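Long-range contact in glycosyl hydrolase, family 38 (Enterococcus faecalis, PDB 5KBP), which probably hydrolyses alpha-mannosidic linkages as a family 38 glycoside hydrolase and probably binds a metal ion: residues Asn310-Glu322 with Phe340-Pro352. Sequence-based numbering, arbitrary orientation.
With SO4 (sulfate ion), chain F.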
# COMPACT_ATOMS: atom_id res chain seq x y z
N ASN A 310 3.30 14.24 2.53
CA ASN A 310 2.96 14.96 1.30
C ASN A 310 3.96 16.09 1.05
O ASN A 310 4.44 16.27 -0.08
CB ASN A 310 1.54 15.52 1.39
CG ASN A 310 1.04 16.02 0.05
OD1 ASN A 310 1.44 15.52 -1.00
ND2 ASN A 310 0.15 17.01 0.09
N THR A 311 4.30 16.85 2.09
CA THR A 311 5.33 17.88 1.96
C THR A 311 6.66 17.28 1.52
O THR A 311 7.34 17.83 0.66
CB THR A 311 5.49 18.64 3.28
OG1 THR A 311 4.29 19.36 3.57
CG2 THR A 311 6.65 19.61 3.20
N LYS A 312 7.02 16.13 2.10
CA LYS A 312 8.31 15.52 1.79
C LYS A 312 8.37 15.05 0.34
O LYS A 312 9.34 15.31 -0.37
CB LYS A 312 8.59 14.36 2.75
CG LYS A 312 9.84 13.57 2.42
CD LYS A 312 10.18 12.57 3.51
CE LYS A 312 9.06 11.57 3.73
NZ LYS A 312 9.40 10.58 4.79
N VAL A 313 7.33 14.34 -0.11
CA VAL A 313 7.33 13.80 -1.47
C VAL A 313 7.26 14.93 -2.50
O VAL A 313 7.88 14.85 -3.56
CB VAL A 313 6.18 12.80 -1.64
CG1 VAL A 313 6.12 12.28 -3.07
CG2 VAL A 313 6.33 11.64 -0.66
N GLN A 314 6.51 15.99 -2.19
CA GLN A 314 6.38 17.10 -3.13
C GLN A 314 7.71 17.82 -3.31
O GLN A 314 8.11 18.12 -4.44
CB GLN A 314 5.30 18.07 -2.65
CG GLN A 314 3.88 17.57 -2.87
CD GLN A 314 2.85 18.42 -2.17
OE1 GLN A 314 1.72 18.56 -2.63
NE2 GLN A 314 3.23 19.00 -1.04
N ARG A 315 8.41 18.10 -2.21
CA ARG A 315 9.74 18.70 -2.32
C ARG A 315 10.71 17.77 -3.04
O ARG A 315 11.57 18.23 -3.80
CB ARG A 315 10.28 19.04 -0.93
CG ARG A 315 9.42 20.02 -0.15
CD ARG A 315 9.41 21.38 -0.82
NE ARG A 315 8.12 22.06 -0.65
CZ ARG A 315 7.12 21.98 -1.51
NH1 ARG A 315 5.98 22.63 -1.27
NH2 ARG A 315 7.24 21.25 -2.61
N GLN A 316 10.57 16.46 -2.84
CA GLN A 316 11.45 15.50 -3.50
C GLN A 316 11.29 15.54 -5.01
O GLN A 316 12.27 15.34 -5.74
CB GLN A 316 11.17 14.09 -2.97
CG GLN A 316 12.01 13.00 -3.60
CD GLN A 316 13.47 13.10 -3.23
OE1 GLN A 316 13.81 13.41 -2.09
NE2 GLN A 316 14.34 12.85 -4.20
N LEU A 317 10.08 15.80 -5.50
CA LEU A 317 9.83 15.84 -6.94
C LEU A 317 10.05 17.24 -7.52
O LEU A 317 10.77 17.39 -8.51
CB LEU A 317 8.40 15.37 -7.23
CG LEU A 317 8.09 13.89 -6.97
CD1 LEU A 317 6.61 13.60 -7.21
CD2 LEU A 317 8.97 13.00 -7.83
N GLU A 318 9.44 18.26 -6.91
CA GLU A 318 9.48 19.60 -7.50
C GLU A 318 10.85 20.23 -7.35
O GLU A 318 11.33 20.90 -8.28
CB GLU A 318 8.42 20.49 -6.84
CG GLU A 318 7.02 19.90 -6.82
CD GLU A 318 6.12 20.59 -5.81
OE1 GLU A 318 6.56 21.59 -5.21
OE2 GLU A 318 4.99 20.11 -5.61
N ASN A 319 11.50 20.05 -6.21
CA ASN A 319 12.68 20.82 -5.85
C ASN A 319 13.96 19.99 -5.78
O ASN A 319 15.02 20.55 -5.50
CB ASN A 319 12.45 21.53 -4.51
CG ASN A 319 11.14 22.29 -4.48
OD1 ASN A 319 10.20 21.91 -3.79
ND2 ASN A 319 11.07 23.38 -5.24
N ILE A 320 13.89 18.69 -6.03
CA ILE A 320 15.08 17.84 -6.00
C ILE A 320 15.21 17.11 -7.33
O ILE A 320 16.12 17.39 -8.12
CB ILE A 320 15.05 16.85 -4.83
CG1 ILE A 320 14.78 17.56 -3.51
CG2 ILE A 320 16.36 16.08 -4.76
CD1 ILE A 320 15.86 18.53 -3.10
N ALA A 321 14.30 16.16 -7.58
CA ALA A 321 14.45 15.26 -8.72
C ALA A 321 14.37 16.01 -10.04
O ALA A 321 15.24 15.86 -10.91
CB ALA A 321 13.38 14.16 -8.65
N GLU A 322 13.33 16.82 -10.22
CA GLU A 322 13.15 17.52 -11.49
C GLU A 322 14.27 18.51 -11.79
O GLU A 322 14.78 18.51 -12.92
CB GLU A 322 11.78 18.20 -11.53
CG GLU A 322 10.62 17.24 -11.71
CD GLU A 322 9.29 17.95 -11.87
OE1 GLU A 322 9.24 19.18 -11.66
OE2 GLU A 322 8.29 17.28 -12.20
N PHE A 340 8.64 10.41 -14.33
CA PHE A 340 8.07 11.53 -13.59
C PHE A 340 6.55 11.54 -13.68
O PHE A 340 5.87 11.87 -12.70
CB PHE A 340 8.64 12.86 -14.11
CG PHE A 340 9.94 13.25 -13.47
CD1 PHE A 340 10.03 13.44 -12.10
CD2 PHE A 340 11.08 13.43 -14.24
CE1 PHE A 340 11.22 13.80 -11.51
CE2 PHE A 340 12.28 13.79 -13.65
CZ PHE A 340 12.35 13.98 -12.28
N ASP A 341 6.01 11.16 -14.84
CA ASP A 341 4.56 11.06 -14.98
C ASP A 341 4.01 9.95 -14.08
O ASP A 341 2.92 10.08 -13.52
CB ASP A 341 4.19 10.81 -16.44
CG ASP A 341 2.70 10.69 -16.66
OD1 ASP A 341 2.00 11.73 -16.63
OD2 ASP A 341 2.21 9.56 -16.85
N TYR A 342 4.77 8.86 -13.93
CA TYR A 342 4.35 7.78 -13.05
C TYR A 342 4.44 8.18 -11.59
O TYR A 342 3.59 7.81 -10.77
CB TYR A 342 5.19 6.53 -13.33
CG TYR A 342 4.95 5.37 -12.39
CD1 TYR A 342 3.89 4.50 -12.60
CD2 TYR A 342 5.79 5.13 -11.32
CE1 TYR A 342 3.67 3.43 -11.75
CE2 TYR A 342 5.58 4.07 -10.46
CZ TYR A 342 4.51 3.22 -10.69
OH TYR A 342 4.30 2.16 -9.84
N ALA A 343 5.47 8.95 -11.23
CA ALA A 343 5.61 9.40 -9.85
C ALA A 343 4.55 10.44 -9.49
O ALA A 343 4.01 10.43 -8.38
CB ALA A 343 7.01 9.97 -9.61
N TRP A 344 4.24 11.34 -10.42
CA TRP A 344 3.28 12.40 -10.13
C TRP A 344 1.86 11.84 -10.00
O TRP A 344 1.12 12.23 -9.09
CB TRP A 344 3.34 13.48 -11.20
CG TRP A 344 4.35 14.53 -10.91
CD1 TRP A 344 5.56 14.71 -11.52
CD2 TRP A 344 4.26 15.55 -9.90
NE1 TRP A 344 6.22 15.78 -10.96
CE2 TRP A 344 5.44 16.31 -9.96
CE3 TRP A 344 3.29 15.89 -8.95
CZ2 TRP A 344 5.68 17.39 -9.12
CZ3 TRP A 344 3.53 16.96 -8.12
CH2 TRP A 344 4.71 17.70 -8.20
N LYS A 345 1.47 10.94 -10.90
CA LYS A 345 0.16 10.32 -10.80
C LYS A 345 0.02 9.54 -9.50
O LYS A 345 -1.03 9.57 -8.85
CB LYS A 345 -0.10 9.41 -12.00
CG LYS A 345 -0.35 10.15 -13.30
CD LYS A 345 -0.51 9.19 -14.46
CE LYS A 345 -0.75 9.95 -15.76
NZ LYS A 345 -0.64 9.05 -16.95
N THR A 346 1.09 8.84 -9.09
CA THR A 346 1.06 8.13 -7.82
C THR A 346 0.87 9.10 -6.66
O THR A 346 0.12 8.81 -5.71
CB THR A 346 2.36 7.34 -7.64
OG1 THR A 346 2.49 6.39 -8.70
CG2 THR A 346 2.36 6.61 -6.30
N LEU A 347 1.52 10.27 -6.71
CA LEU A 347 1.35 11.25 -5.65
C LEU A 347 -0.02 11.92 -5.71
O LEU A 347 -0.64 12.16 -4.68
CB LEU A 347 2.46 12.30 -5.72
CG LEU A 347 2.38 13.41 -4.68
CD1 LEU A 347 2.46 12.84 -3.27
CD2 LEU A 347 3.46 14.46 -4.91
N LEU A 348 -0.49 12.22 -6.92
CA LEU A 348 -1.81 12.83 -7.08
C LEU A 348 -2.93 11.92 -6.61
O LEU A 348 -4.01 12.41 -6.27
CB LEU A 348 -2.04 13.23 -8.54
CG LEU A 348 -1.26 14.46 -9.02
CD1 LEU A 348 -1.45 14.66 -10.51
CD2 LEU A 348 -1.69 15.70 -8.26
N GLN A 349 -2.71 10.60 -6.58
CA GLN A 349 -3.72 9.69 -6.07
C GLN A 349 -3.92 9.81 -4.56
O GLN A 349 -4.91 9.31 -4.04
CB GLN A 349 -3.36 8.25 -6.44
CG GLN A 349 -3.51 7.94 -7.92
CD GLN A 349 -2.88 6.62 -8.32
OE1 GLN A 349 -2.71 5.72 -7.50
NE2 GLN A 349 -2.54 6.50 -9.60
N ASN A 350 -2.99 10.47 -3.87
CA ASN A 350 -3.18 10.83 -2.47
C ASN A 350 -3.77 12.23 -2.30
O ASN A 350 -3.97 12.67 -1.16
CB ASN A 350 -1.84 10.76 -1.71
CG ASN A 350 -1.46 9.34 -1.35
OD1 ASN A 350 -2.28 8.43 -1.42
ND2 ASN A 350 -0.21 9.14 -0.96
N HIS A 351 -4.05 12.92 -3.40
CA HIS A 351 -4.53 14.30 -3.35
C HIS A 351 -6.04 14.50 -3.52
O HIS A 351 -6.48 15.66 -3.43
CB HIS A 351 -3.80 15.12 -4.42
CG HIS A 351 -2.37 15.42 -4.07
ND1 HIS A 351 -1.51 16.04 -4.94
CD2 HIS A 351 -1.67 15.19 -2.93
CE1 HIS A 351 -0.33 16.18 -4.36
NE2 HIS A 351 -0.40 15.67 -3.14
N PRO A 352 -6.87 13.48 -3.76
CA PRO A 352 -8.32 13.71 -3.63
C PRO A 352 -8.64 14.22 -2.23
O PRO A 352 -8.03 13.81 -1.24
CB PRO A 352 -8.93 12.33 -3.89
CG PRO A 352 -7.98 11.71 -4.84
CD PRO A 352 -6.62 12.17 -4.39
S SO4 F . 13.18 9.69 3.18
O1 SO4 F . 13.20 8.49 2.34
O2 SO4 F . 14.54 9.96 3.66
O3 SO4 F . 12.72 10.83 2.39
O4 SO4 F . 12.29 9.48 4.32
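Leu-317 lays CD1 over the six-membered ring of Trp-344, a CH-pi contact 4.1 Å from the ring centroid and only 15° off its normal. Its other methyl, CD2, turns to Ala-343, so the whole side chain sits as a knob in a hole formed by Phe-340, Ala-343, Trp-344 and Leu-347. The indole's rim is held too: NE1 of Trp-344 donates to OE2 of Glu-322 at 2.8 Å, meeting that oxygen from above the carboxylate plane. The carboxylate of Glu-318, hydrogen-bonded through OE2 to Ser-99 OG, lies almost coplanar with the indole, and Glu-318 CG is 3.5 Å from Trp-344 CH2 at the ring edge. Glu-322 OE2 also forms a salt bridge with Arg-105, which probably helps keep it charged in this buried place. Helix segments 310-322 and 340-348 run nearly antiparallel, their axes 158° apart, within the helical middle domain of the family 38 enzymes, and helix 100-117 packs alongside. The CG of Glu-322 rides over one face of the Phe-340 ring; Ala-321 CB sits at the ring edge, 3.6 Å from Phe-340 CE1. Leu-347 is the reciprocal knob, set among Asn-310, Val-313, Gln-314 and Leu-317; with CG anti to the backbone N (chi1 178°), it points CD1 tip to tip at Val-313 CG1, 3.7 Å away. At the close of the type I turn from Leu-348 to His-351, NE2 of His-351 donates a nearly straight bond to OD1 of Asn-310 at 2.8 Å; the oxygen lies in the imidazole plane, though the amide is turned steeply against the ring.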